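Local coordinates for protein greglin (Schistocerca gregaria, PDB 4GI3) that inhibits serine proteases, among them subtilisin, neutrophil and pancreatic elastases, chymotrypsin and cathepsin G, but not pancreatic trypsin, at residues E47-V50 / R51-G54. Residues are numbered along the deposited sequence; the frame is centred on the assembly and turned at random.
Sequences ECEV and RKCG
Two bends bring E49 and K52 together one helical turn apart: the glutamate folds at chi2 (-61°), the lysine, extended as far as CD, folds at chi3 (-73°), and the two side chains run alongside each other. K52 NZ reaches E49 OE2 on its syn side at 2.9 Å, 22° out of the carboxylate plane, in a salt bridge, with a second, weak hydrogen bond from NZ to OE1. The same NZ makes a weak hydrogen bond to the S23 carbonyl, just ahead of strand 25-26. Replacing E49 by alanine would remove the carboxylate and probably leave the K52 ammonium with little but its weak bond to S23 to fix its position. R51, bent at chi3, brings one guanidinium face over C48 CA, NH2 standing 3.6 Å from that carbon. The backbone is gripped by successive i to i+4 bonds, the straightest from R51 N to E47 O (3.1 Å). V50 packs on F44, Y61, V32 and V34 of the three-stranded sheet, while disulfides tie C48 to C25 and C53 to C76. An alpha-helix cross-linked by disulfides and packed against a small antiparallel sheet is characteristic of Kazal-type inhibitors, which greglin's fold resembles.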
ATOM      1  N   GLU B  47      15.395   2.846   5.061  1.00 18.02           N
ATOM      2  CA  GLU B  47      16.598   2.017   5.042  1.00 18.02           C
ATOM      3  C   GLU B  47      16.612   1.061   3.869  1.00 20.14           C
ATOM      4  O   GLU B  47      17.675   0.849   3.316  1.00 19.93           O
ATOM      5  CB  GLU B  47      16.731   1.208   6.327  1.00 20.01           C
ATOM      6  CG  GLU B  47      17.345   1.921   7.510  1.00 33.92           C
ATOM      7  CD  GLU B  47      17.573   0.972   8.674  1.00 50.14           C
ATOM      8  OE1 GLU B  47      18.184  -0.101   8.457  1.00 48.73           O
ATOM      9  OE2 GLU B  47      17.100   1.277   9.793  1.00 35.95           O
ATOM     10  N   CYS B  48      15.445   0.475   3.469  1.00 17.80           N
ATOM     11  CA  CYS B  48      15.414  -0.437   2.322  1.00 18.05           C
ATOM     12  C   CYS B  48      15.988   0.207   1.062  1.00 19.41           C
ATOM     13  O   CYS B  48      16.748  -0.439   0.349  1.00 18.50           O
ATOM     14  CB  CYS B  48      14.013  -0.993   2.069  1.00 20.24           C
ATOM     15  SG  CYS B  48      13.952  -2.266   0.776  1.00 25.77           S
ATOM     16  N   GLU B  49      15.613   1.463   0.786  1.00 17.51           N
ATOM     17  CA  GLU B  49      16.088   2.194  -0.400  1.00 19.29           C
ATOM     18  C   GLU B  49      17.603   2.452  -0.364  1.00 23.16           C
ATOM     19  O   GLU B  49      18.258   2.326  -1.403  1.00 20.94           O
ATOM     20  CB  GLU B  49      15.304   3.485  -0.629  1.00 21.07           C
ATOM     21  CG  GLU B  49      13.861   3.265  -1.105  1.00 35.42           C
ATOM     22  CD  GLU B  49      13.595   2.549  -2.424  1.00 51.22           C
ATOM     23  OE1 GLU B  49      12.479   2.000  -2.568  1.00 47.73           O
ATOM     24  OE2 GLU B  49      14.475   2.547  -3.316  1.00 40.60           O
ATOM     25  N   VAL B  50      18.155   2.741   0.833  1.00 21.37           N
ATOM     26  CA  VAL B  50      19.606   2.950   1.004  1.00 22.92           C
ATOM     27  C   VAL B  50      20.336   1.659   0.627  1.00 26.50           C
ATOM     28  O   VAL B  50      21.300   1.699  -0.140  1.00 25.66           O
ATOM     29  CB  VAL B  50      20.033   3.377   2.432  1.00 27.88           C
ATOM     30  CG1 VAL B  50      21.499   3.796   2.435  1.00 28.56           C
ATOM     31  CG2 VAL B  50      19.175   4.491   2.990  1.00 28.10           C
ATOM     32  N   ARG B  51      19.873   0.509   1.185  1.00 22.40           N
ATOM     33  CA  ARG B  51      20.442  -0.816   0.947  1.00 22.31           C
ATOM     34  C   ARG B  51      20.396  -1.221  -0.524  1.00 28.39           C
ATOM     35  O   ARG B  51      21.337  -1.839  -1.018  1.00 27.18           O
ATOM     36  CB  ARG B  51      19.750  -1.872   1.811  1.00 21.18           C
ATOM     37  CG  ARG B  51      20.084  -1.785   3.299  1.00 30.80           C
ATOM     38  CD  ARG B  51      19.594  -3.011   4.072  1.00 43.99           C
ATOM     39  NE  ARG B  51      18.147  -2.998   4.317  1.00 50.92           N
ATOM     40  CZ  ARG B  51      17.252  -3.710   3.631  1.00 71.85           C
ATOM     41  NH1 ARG B  51      17.643  -4.502   2.637  1.00 63.54           N
ATOM     42  NH2 ARG B  51      15.963  -3.634   3.931  1.00 58.52           N
ATOM     43  N   LYS B  52      19.304  -0.854  -1.222  1.00 27.13           N
ATOM     44  CA  LYS B  52      19.084  -1.149  -2.638  1.00 27.76           C
ATOM     45  C   LYS B  52      20.170  -0.440  -3.467  1.00 36.08           C
ATOM     46  O   LYS B  52      20.810  -1.081  -4.301  1.00 36.02           O
ATOM     47  CB  LYS B  52      17.681  -0.673  -3.049  1.00 28.61           C
ATOM     48  CG  LYS B  52      17.306  -0.999  -4.504  1.00 36.03           C
ATOM     49  CD  LYS B  52      16.103  -0.200  -5.020  1.00 39.20           C
ATOM     50  CE  LYS B  52      14.786  -0.640  -4.437  1.00 55.83           C
ATOM     51  NZ  LYS B  52      13.660   0.238  -4.867  1.00 72.16           N
ATOM     52  N   CYS B  53      20.380   0.868  -3.198  1.00 37.11           N
ATOM     53  CA  CYS B  53      21.373   1.732  -3.835  1.00 40.16           C
ATOM     54  C   CYS B  53      22.780   1.141  -3.650  1.00 44.87           C
ATOM     55  O   CYS B  53      23.503   0.992  -4.628  1.00 43.60           O
ATOM     56  CB  CYS B  53      21.268   3.154  -3.288  1.00 42.38           C
ATOM     57  SG  CYS B  53      22.281   4.380  -4.165  1.00 47.81           S
ATOM     58  N   GLY B  54      23.102   0.714  -2.425  1.00 42.66           N
ATOM     59  CA  GLY B  54      24.380   0.081  -2.104  1.00 43.07           C
ATOM     60  C   GLY B  54      24.652  -1.213  -2.852  1.00 48.65           C
ATOM     61  O   GLY B  54      25.764  -1.425  -3.339  1.00 47.81           O
TER